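Local atomic coordinates of putative esterase/lipase/thioesterase (Silicibacter sp., PDB entry 2PBL), a protein that probably hydrolyses ester or thioester bonds, as a putative esterase, lipase or thioesterase with the alpha/beta-hydrolase fold. Residues Q36-L41 against L57-P62; H51-F56 against T121-E126; A97-E102 against Q114-A119. One frame throughout, in Å; residues are numbered along the deposited sequence.

How the contacts relate
All three contacts lie toward one end of the eight-stranded mixed sheet of the alpha/beta-hydrolase fold. Contact 1 ties the start of outermost strand 39-44 to the loop that follows strand 52-56. Contact 2 packs strand 52-56 against the C-terminal part of helix 109-126. Contact 3 packs the end of strand 94-99 and the loop beyond it against an earlier part of the same helix. Contact 2 touches both others, with centres about 13 Å from contact 1 and about 8 Å from contact 3. Contacts 1 and 3 are about 20 Å apart between centres and do not touch. Along the chain, contacts 1 and 2 alternate their segments, and contact 3 is nested within contact 2. Helix 109-126 thus covers strands 52-56 and 94-99.

Contact 1 (Q36-L41 against L57-P62); sequences QDRARL and LPEGTP
Arg-38 and Leu-57 are joined by two hydrogen bonds. In the backbone bond, Leu-57 N gives its hydrogen to Arg-38 O over 2.8 Å, and it is nearly straight at 168°. The second bond uses the side chain of Arg-38. Arg-38 NH1 reaches Leu-57 O at 2.7 Å, on a lone pair in the plane of that carbonyl. This bond is more bent, at 147°, and the acceptor is tilted a little out of the guanidinium plane. The Arg-38 chain bends at chi3 (-64°), which turns NE out of the line of the preceding carbons. Both backbone polar groups of Leu-57 are therefore held by one residue.

These bonds stand where the first hairpin of the sheet begins and ends. Strands 39-44 and 52-56 are antiparallel neighbours, with 39-44 on the outside. Arg-38 lies in a short 3-10 segment just before the first strand, and Leu-57 follows the second. One backbone bond continues the pairing past the strand ends, and the arginine side chain supplies the second.

Packing on the flat group comes from Glu-59. Its aliphatic CG lies over the centre of one guanidinium face, with Glu-59 CG 3.6 Å from Arg-38 CZ. The carboxylate stays apart, with Glu-59 OE2 4.8 Å from Arg-38 NH2. The opposite charges may still attract at this distance, but the two groups do not touch.

Apolar contact is made by aliphatic carbons. Leu-57 CD1 meets Arg-40 CD at 3.8 Å. The guanidinium of Arg-40 goes on to a salt bridge with Glu-126 of helix 109-126.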
loop_
_atom_site.group_PDB
_atom_site.type_symbol
_atom_site.label_atom_id
_atom_site.label_comp_id
_atom_site.label_asym_id
_atom_site.label_seq_id
_atom_site.Cartn_x
_atom_site.Cartn_y
_atom_site.Cartn_z
ATOM N N GLN A 36 -5.581 -3.174 22.951
ATOM C CA GLN A 36 -6.352 -4.194 23.638
ATOM C C GLN A 36 -7.341 -4.866 22.686
ATOM O O GLN A 36 -6.957 -5.184 21.582
ATOM C CB GLN A 36 -7.019 -3.615 24.920
ATOM C CG GLN A 36 -6.061 -2.932 25.905
ATOM C CD GLN A 36 -4.909 -3.855 26.344
ATOM O OE1 GLN A 36 -5.093 -5.062 26.516
ATOM N NE2 GLN A 36 -3.730 -3.284 26.527
ATOM N N ASP A 37 -8.610 -5.044 23.054
ATOM C CA ASP A 37 -9.543 -5.795 22.186
ATOM C C ASP A 37 -10.082 -5.044 20.972
ATOM O O ASP A 37 -10.832 -5.629 20.204
ATOM C CB ASP A 37 -10.708 -6.449 22.964
ATOM N N ARG A 38 -9.700 -3.774 20.804
ATOM C CA ARG A 38 -9.996 -3.045 19.562
ATOM C C ARG A 38 -9.036 -3.448 18.440
ATOM O O ARG A 38 -9.187 -3.009 17.308
ATOM C CB ARG A 38 -10.013 -1.546 19.772
ATOM C CG ARG A 38 -11.287 -1.152 20.526
ATOM C CD ARG A 38 -11.612 0.332 20.489
ATOM N NE ARG A 38 -10.600 1.178 21.156
ATOM C CZ ARG A 38 -9.761 2.031 20.570
ATOM N NH1 ARG A 38 -9.708 2.189 19.262
ATOM N NH2 ARG A 38 -8.917 2.722 21.323
ATOM N N ALA A 39 -8.025 -4.243 18.777
ATOM C CA ALA A 39 -7.141 -4.834 17.797
ATOM C C ALA A 39 -7.610 -6.260 17.526
ATOM O O ALA A 39 -7.486 -7.128 18.392
ATOM C CB ALA A 39 -5.727 -4.838 18.303
ATOM N N ARG A 40 -8.204 -6.491 16.362
ATOM C CA ARG A 40 -8.599 -7.837 15.910
ATOM C C ARG A 40 -7.474 -8.404 15.001
ATOM O O ARG A 40 -7.449 -8.180 13.792
ATOM C CB ARG A 40 -9.919 -7.770 15.175
ATOM C CG ARG A 40 -11.083 -7.335 16.036
ATOM C CD ARG A 40 -12.407 -7.273 15.214
ATOM N NE ARG A 40 -12.754 -8.556 14.579
ATOM C CZ ARG A 40 -13.747 -8.729 13.704
ATOM N NH1 ARG A 40 -14.521 -7.705 13.341
ATOM N NH2 ARG A 40 -13.972 -9.932 13.195
ATOM N N LEU A 41 -6.536 -9.131 15.585
ATOM C CA LEU A 41 -5.366 -9.548 14.836
ATOM C C LEU A 41 -5.549 -10.841 14.058
ATOM O O LEU A 41 -6.372 -11.672 14.418
ATOM C CB LEU A 41 -4.182 -9.702 15.784
ATOM C CG LEU A 41 -3.844 -8.482 16.644
ATOM C CD1 LEU A 41 -2.668 -8.801 17.535
ATOM C CD2 LEU A 41 -3.531 -7.280 15.804
ATOM N N LEU A 57 -10.062 -1.255 15.278
ATOM C CA LEU A 57 -11.360 -0.596 15.409
ATOM C C LEU A 57 -11.232 0.673 16.191
ATOM O O LEU A 57 -10.468 0.686 17.179
ATOM C CB LEU A 57 -12.317 -1.503 16.172
ATOM C CG LEU A 57 -12.503 -2.876 15.538
ATOM C CD1 LEU A 57 -13.291 -3.779 16.413
ATOM C CD2 LEU A 57 -13.140 -2.782 14.163
ATOM N N PRO A 58 -11.986 1.730 15.786
ATOM C CA PRO A 58 -12.010 2.974 16.522
ATOM C C PRO A 58 -12.905 2.776 17.722
ATOM O O PRO A 58 -13.529 1.731 17.865
ATOM C CB PRO A 58 -12.668 3.965 15.536
ATOM C CG PRO A 58 -13.577 3.145 14.742
ATOM C CD PRO A 58 -12.930 1.768 14.647
ATOM N N GLU A 59 -12.984 3.783 18.574
ATOM C CA GLU A 59 -13.834 3.650 19.742
ATOM C C GLU A 59 -15.321 3.666 19.435
ATOM O O GLU A 59 -16.065 2.887 20.013
ATOM C CB GLU A 59 -13.499 4.713 20.771
ATOM C CG GLU A 59 -12.238 4.422 21.516
ATOM C CD GLU A 59 -12.124 5.318 22.719
ATOM O OE1 GLU A 59 -11.715 6.475 22.567
ATOM O OE2 GLU A 59 -12.455 4.830 23.799
ATOM N N GLY A 60 -15.789 4.552 18.571
ATOM C CA GLY A 60 -17.230 4.537 18.259
ATOM C C GLY A 60 -17.556 3.659 17.057
ATOM O O GLY A 60 -16.756 2.823 16.640
ATOM N N THR A 61 -18.742 3.853 16.511
ATOM C CA THR A 61 -19.151 3.213 15.254
ATOM C C THR A 61 -18.233 3.713 14.126
ATOM O O THR A 61 -18.056 4.905 13.943
ATOM C CB THR A 61 -20.573 3.577 14.908
ATOM O OG1 THR A 61 -21.434 3.030 15.912
ATOM C CG2 THR A 61 -20.959 3.005 13.544
ATOM N N PRO A 62 -17.578 2.804 13.430
ATOM C CA PRO A 62 -16.676 3.271 12.385
ATOM C C PRO A 62 -17.373 4.088 11.304
ATOM O O PRO A 62 -18.492 3.752 10.903
ATOM C CB PRO A 62 -16.099 1.955 11.826
ATOM C CG PRO A 62 -16.284 0.972 12.898
ATOM C CD PRO A 62 -17.541 1.342 13.579
#

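Contact 2 (H51-F56 against T121-E126); sequences HKFDLF and TAAAKE
Phe-53 reaches from strand 52-56 to Ala-122 and Ala-123 on the helix. Its CB points toward the helix, but nothing in 121-126 comes close to it. CG sits between the backbone N and the carbonyl carbon (chi1 68°), the crowded position. The far half of the ring does the touching. Phe-53 CE1 lies 4.0 Å from Ala-122 CB. Phe-53 CE2 lies at the same distance, 4.0 Å, from Ala-123 CB. Both methyls come to the ring obliquely. The tip, Phe-53 CZ, reaches the helix backbone and stands 4.0 Å from Ala-123 N. Beyond it, near the ring plane and at its edge, is Glu-126 CG, 4.4 Å from Phe-53 CZ. The ring end thus meets two successive alanines and a third residue one turn further on. The small side chains of Ala-122 and Ala-123 let the aromatic ring come up to the helix backbone. Leu-43 and Pro-99, on the strands flanking 52-56, also touch Phe-53.

Leu-55 makes the other apolar contact. Its CG is anti to the backbone N (chi1 -174°), and Leu-55 CD2 meets Glu-126 CB at 3.8 Å. Only the aliphatic part of Glu-126 is used here. Its chain bends at chi2, and OE1 forms a salt bridge with Arg-40 on the edge strand. The acid therefore covers Leu-55 with its carbons while its charge is paired with the neighbouring strand.

No hydrogen bond crosses this interface. The axes of strand and helix come within 10.1 Å and run 31° apart in the same general direction. Phe-53 and Leu-55, two residues apart, present the same strand face. This is helix-on-sheet packing of the alpha/beta-hydrolase fold, with helix 109-126 covering the antiparallel strand 52-56 near the sheet edge.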
loop_
_atom_site.group_PDB
_atom_site.type_symbol
_atom_site.label_atom_id
_atom_site.label_comp_id
_atom_site.label_asym_id
_atom_site.label_seq_id
_atom_site.Cartn_x
_atom_site.Cartn_y
_atom_site.Cartn_z
ATOM N N HIS A 51 -2.253 -15.375 4.459
ATOM C CA HIS A 51 -3.542 -14.784 4.055
ATOM C C HIS A 51 -4.330 -14.243 5.254
ATOM O O HIS A 51 -5.488 -14.601 5.489
ATOM C CB HIS A 51 -4.387 -15.761 3.239
ATOM C CG HIS A 51 -3.714 -16.224 1.987
ATOM N ND1 HIS A 51 -3.999 -17.421 1.392
ATOM C CD2 HIS A 51 -2.713 -15.675 1.267
ATOM C CE1 HIS A 51 -3.227 -17.585 0.335
ATOM N NE2 HIS A 51 -2.438 -16.534 0.235
ATOM N N LYS A 52 -3.722 -13.283 5.942
ATOM C CA LYS A 52 -4.265 -12.730 7.144
ATOM C C LYS A 52 -4.231 -11.222 7.090
ATOM O O LYS A 52 -3.404 -10.675 6.361
ATOM C CB LYS A 52 -3.359 -13.094 8.311
ATOM C CG LYS A 52 -3.007 -14.547 8.486
ATOM C CD LYS A 52 -4.114 -15.334 9.065
ATOM C CE LYS A 52 -3.612 -16.771 9.302
ATOM N NZ LYS A 52 -4.688 -17.705 9.646
ATOM N N PHE A 53 -5.117 -10.594 7.861
ATOM C CA PHE A 53 -5.125 -9.161 8.062
ATOM C C PHE A 53 -5.462 -8.816 9.492
ATOM O O PHE A 53 -6.106 -9.587 10.210
ATOM C CB PHE A 53 -6.068 -8.415 7.106
ATOM C CG PHE A 53 -7.542 -8.676 7.317
ATOM C CD1 PHE A 53 -8.153 -9.822 6.816
ATOM C CD2 PHE A 53 -8.341 -7.734 7.934
ATOM C CE1 PHE A 53 -9.506 -10.050 7.016
ATOM C CE2 PHE A 53 -9.712 -7.935 8.107
ATOM C CZ PHE A 53 -10.292 -9.102 7.627
ATOM N N ASP A 54 -4.959 -7.657 9.897
ATOM C CA ASP A 54 -5.247 -7.095 11.187
ATOM C C ASP A 54 -6.331 -6.022 10.953
ATOM O O ASP A 54 -6.353 -5.322 9.932
ATOM C CB ASP A 54 -4.010 -6.500 11.834
ATOM C CG ASP A 54 -2.977 -7.561 12.282
ATOM O OD1 ASP A 54 -3.271 -8.772 12.412
ATOM O OD2 ASP A 54 -1.830 -7.148 12.504
ATOM N N LEU A 55 -7.268 -5.973 11.878
ATOM C CA LEU A 55 -8.348 -5.011 11.862
ATOM C C LEU A 55 -8.360 -4.239 13.181
ATOM O O LEU A 55 -8.567 -4.808 14.271
ATOM C CB LEU A 55 -9.678 -5.691 11.616
ATOM C CG LEU A 55 -10.892 -4.803 11.435
ATOM C CD1 LEU A 55 -10.741 -3.834 10.239
ATOM C CD2 LEU A 55 -12.100 -5.698 11.214
ATOM N N PHE A 56 -8.096 -2.951 13.051
ATOM C CA PHE A 56 -8.067 -2.026 14.168
ATOM C C PHE A 56 -9.342 -1.198 14.160
ATOM O O PHE A 56 -9.636 -0.484 13.198
ATOM C CB PHE A 56 -6.808 -1.147 14.139
ATOM C CG PHE A 56 -5.548 -1.957 14.058
ATOM C CD1 PHE A 56 -5.165 -2.754 15.123
ATOM C CD2 PHE A 56 -4.793 -1.991 12.895
ATOM C CE1 PHE A 56 -4.058 -3.556 15.029
ATOM C CE2 PHE A 56 -3.675 -2.806 12.809
ATOM C CZ PHE A 56 -3.312 -3.563 13.874
ATOM N N THR A 121 -11.780 -7.362 0.069
ATOM C CA THR A 121 -13.127 -7.948 0.051
ATOM C C THR A 121 -13.547 -8.443 1.423
ATOM O O THR A 121 -14.633 -8.119 1.852
ATOM C CB THR A 121 -13.261 -9.078 -0.989
ATOM O OG1 THR A 121 -13.077 -8.506 -2.290
ATOM C CG2 THR A 121 -14.638 -9.747 -0.927
ATOM N N ALA A 122 -12.681 -9.198 2.103
ATOM C CA ALA A 122 -12.941 -9.668 3.464
ATOM C C ALA A 122 -13.061 -8.537 4.485
ATOM O O ALA A 122 -14.001 -8.495 5.291
ATOM C CB ALA A 122 -11.866 -10.639 3.870
ATOM N N ALA A 123 -12.135 -7.586 4.436
ATOM C CA ALA A 123 -12.236 -6.451 5.346
ATOM C C ALA A 123 -13.552 -5.673 5.122
ATOM O O ALA A 123 -14.163 -5.213 6.080
ATOM C CB ALA A 123 -11.023 -5.546 5.227
ATOM N N ALA A 124 -13.984 -5.552 3.861
ATOM C CA ALA A 124 -15.211 -4.832 3.473
ATOM C C ALA A 124 -16.493 -5.517 3.982
ATOM O O ALA A 124 -17.534 -4.884 4.026
ATOM C CB ALA A 124 -15.278 -4.670 1.994
ATOM N N LYS A 125 -16.402 -6.805 4.320
ATOM C CA LYS A 125 -17.512 -7.513 4.981
ATOM C C LYS A 125 -17.567 -7.202 6.477
ATOM O O LYS A 125 -18.616 -7.301 7.108
ATOM C CB LYS A 125 -17.367 -9.015 4.775
ATOM C CG LYS A 125 -17.504 -9.354 3.309
ATOM C CD LYS A 125 -17.481 -10.825 3.012
ATOM C CE LYS A 125 -17.594 -11.011 1.491
ATOM N NZ LYS A 125 -17.256 -12.375 1.108
ATOM N N GLU A 126 -16.433 -6.835 7.046
ATOM C CA GLU A 126 -16.359 -6.573 8.485
ATOM C C GLU A 126 -16.819 -5.177 8.861
ATOM O O GLU A 126 -17.438 -4.967 9.915
ATOM C CB GLU A 126 -14.926 -6.775 8.965
ATOM C CG GLU A 126 -14.432 -8.131 8.791
ATOM C CD GLU A 126 -15.157 -9.092 9.678
ATOM O OE1 GLU A 126 -15.419 -8.740 10.835
ATOM O OE2 GLU A 126 -15.473 -10.190 9.221
#

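Contact 3 (A97-E102 against Q114-A119); sequences AMPSYE and QQISQA
The Gln-115 amide and the Glu-102 carboxylate lie nearly parallel, their planes 11° apart, and meet at their polar atoms. The amide is used at both ends. Gln-115 OE1 accepts a hydrogen bond from Glu-102 N at 2.8 Å, with the donor in the plane of the amide carbonyl. Gln-115 NE2 gives a weak bond to Glu-102 OE1 at 3.0 Å, bent to 129°. One residue thus grips the amide through backbone and side chain, which probably helps to set its rotation. Gln-115 CD is placed by an extended chain (chi2 177°), and the group reaches out from the helix. Glu-102 OE1 also has a weak bond with His-51. Gln-115 OE1 further rests near Tyr-101, 3.4 Å from Tyr-101 CA.

The Tyr-101 ring is the other flat group. Ile-116 CD1 approaches it obliquely, 3.8 Å from Tyr-101 CD2. His-70 stacks on the ring, and its backbone O takes a hydrogen bond from the tyrosine OH. Tyr-101 starts toward the helix at CB, but its end leads away.

Beside these groups the contact is apolar. Pro-99 CB meets Ala-119 CB at 3.6 Å, a close fit allowed by the small alanine. Pro-99 CG lies 4.1 Å from Ile-116 CD1, and the two side chains cross at about a right angle. The same methyl, CD1, touches both the proline and the tyrosine. Residues 115, 116 and 119 lie on one side of the helix and face the strand end.

Strand 94-99, helix 109-126 and strand 131-136 form a beta-alpha-beta crossover over strand 64-69. In the alpha/beta-hydrolase fold such a unit leads to the nucleophile elbow. The Tyr-101 side chain lies near, without touching, a probable elbow (GxSxG) whose Ser-137 would be the nucleophile.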
loop_
_atom_site.group_PDB
_atom_site.type_symbol
_atom_site.label_atom_id
_atom_site.label_comp_id
_atom_site.label_asym_id
_atom_site.label_seq_id
_atom_site.Cartn_x
_atom_site.Cartn_y
_atom_site.Cartn_z
ATOM N N ALA A 97 -7.697 -1.676 8.185
ATOM C CA ALA A 97 -7.281 -3.017 7.884
ATOM C C ALA A 97 -5.891 -3.014 7.283
ATOM O O ALA A 97 -5.614 -2.195 6.411
ATOM C CB ALA A 97 -8.282 -3.694 6.899
HETATM N N MSE A 98 -5.083 -4.005 7.632
HETATM C CA MSE A 98 -3.745 -4.158 7.093
HETATM C C MSE A 98 -3.445 -5.598 6.695
HETATM O O MSE A 98 -3.219 -6.432 7.523
HETATM C CB MSE A 98 -2.702 -3.644 8.078
HETATM C CG MSE A 98 -2.704 -2.142 8.131
HETATM SE SE MSE A 98 -1.319 -1.446 9.342
HETATM C CE MSE A 98 -1.611 0.414 9.177
ATOM N N PRO A 99 -3.456 -5.901 5.385
ATOM C CA PRO A 99 -3.168 -7.304 5.108
ATOM C C PRO A 99 -1.701 -7.626 4.907
ATOM O O PRO A 99 -0.864 -6.741 4.590
ATOM C CB PRO A 99 -3.874 -7.516 3.763
ATOM C CG PRO A 99 -3.673 -6.226 3.099
ATOM C CD PRO A 99 -3.803 -5.165 4.164
ATOM N N SER A 100 -1.413 -8.913 5.103
ATOM C CA SER A 100 -0.189 -9.533 4.682
ATOM C C SER A 100 -0.585 -10.217 3.366
ATOM O O SER A 100 -1.790 -10.254 2.978
ATOM C CB SER A 100 0.268 -10.587 5.701
ATOM O OG SER A 100 0.897 -10.037 6.840
ATOM N N TYR A 101 0.418 -10.786 2.738
ATOM C CA TYR A 101 0.297 -11.461 1.473
ATOM C C TYR A 101 1.547 -12.288 1.262
ATOM O O TYR A 101 2.584 -12.001 1.875
ATOM C CB TYR A 101 0.120 -10.436 0.376
ATOM C CG TYR A 101 1.110 -9.274 0.371
ATOM C CD1 TYR A 101 2.350 -9.358 -0.306
ATOM C CD2 TYR A 101 0.788 -8.074 1.005
ATOM C CE1 TYR A 101 3.243 -8.279 -0.304
ATOM C CE2 TYR A 101 1.662 -6.982 0.985
ATOM C CZ TYR A 101 2.878 -7.087 0.353
ATOM O OH TYR A 101 3.702 -5.981 0.377
ATOM N N GLU A 102 1.434 -13.336 0.459
ATOM C CA GLU A 102 2.604 -14.134 0.095
ATOM C C GLU A 102 3.532 -13.281 -0.755
ATOM O O GLU A 102 3.122 -12.308 -1.390
ATOM C CB GLU A 102 2.235 -15.414 -0.608
ATOM C CG GLU A 102 1.443 -16.319 0.263
ATOM C CD GLU A 102 1.142 -17.617 -0.444
ATOM O OE1 GLU A 102 0.041 -17.707 -0.963
ATOM O OE2 GLU A 102 2.040 -18.481 -0.548
ATOM N N GLN A 114 -4.189 -10.539 -6.612
ATOM C CA GLN A 114 -5.409 -11.316 -6.376
ATOM C C GLN A 114 -5.632 -11.455 -4.878
ATOM O O GLN A 114 -6.744 -11.306 -4.427
ATOM C CB GLN A 114 -5.387 -12.671 -7.149
ATOM C CG GLN A 114 -5.353 -12.502 -8.609
ATOM C CD GLN A 114 -6.595 -11.859 -9.153
ATOM O OE1 GLN A 114 -7.698 -12.203 -8.750
ATOM N NE2 GLN A 114 -6.427 -10.913 -10.082
ATOM N N GLN A 115 -4.567 -11.682 -4.105
ATOM C CA GLN A 115 -4.649 -11.754 -2.652
ATOM C C GLN A 115 -5.112 -10.458 -1.988
ATOM O O GLN A 115 -5.942 -10.481 -1.076
ATOM C CB GLN A 115 -3.306 -12.175 -2.058
ATOM C CG GLN A 115 -3.002 -13.627 -2.319
ATOM C CD GLN A 115 -1.621 -14.114 -1.807
ATOM O OE1 GLN A 115 -0.976 -13.489 -0.947
ATOM N NE2 GLN A 115 -1.196 -15.285 -2.326
ATOM N N ILE A 116 -4.607 -9.315 -2.472
ATOM C CA ILE A 116 -5.052 -8.009 -1.963
ATOM C C ILE A 116 -6.537 -7.848 -2.249
ATOM O O ILE A 116 -7.285 -7.374 -1.387
ATOM C CB ILE A 116 -4.220 -6.835 -2.554
ATOM C CG1 ILE A 116 -2.756 -7.022 -2.215
ATOM C CG2 ILE A 116 -4.689 -5.517 -1.988
ATOM C CD1 ILE A 116 -2.569 -7.268 -0.697
ATOM N N SER A 117 -6.999 -8.288 -3.426
ATOM C CA SER A 117 -8.397 -8.232 -3.727
ATOM C C SER A 117 -9.217 -9.061 -2.714
ATOM O O SER A 117 -10.256 -8.624 -2.232
ATOM C CB SER A 117 -8.688 -8.749 -5.143
ATOM O OG SER A 117 -10.089 -8.642 -5.414
ATOM N N GLN A 118 -8.759 -10.263 -2.438
ATOM C CA GLN A 118 -9.378 -11.118 -1.463
ATOM C C GLN A 118 -9.402 -10.462 -0.061
ATOM O O GLN A 118 -10.415 -10.525 0.650
ATOM C CB GLN A 118 -8.670 -12.480 -1.434
ATOM C CG GLN A 118 -8.856 -13.319 -2.689
ATOM C CD GLN A 118 -10.331 -13.712 -2.922
ATOM O OE1 GLN A 118 -11.036 -14.176 -1.993
ATOM N NE2 GLN A 118 -10.798 -13.536 -4.160
ATOM N N ALA A 119 -8.300 -9.805 0.314
ATOM C CA ALA A 119 -8.179 -9.142 1.608
ATOM C C ALA A 119 -9.116 -7.954 1.758
ATOM O O ALA A 119 -9.788 -7.852 2.768
ATOM C CB ALA A 119 -6.725 -8.689 1.848
#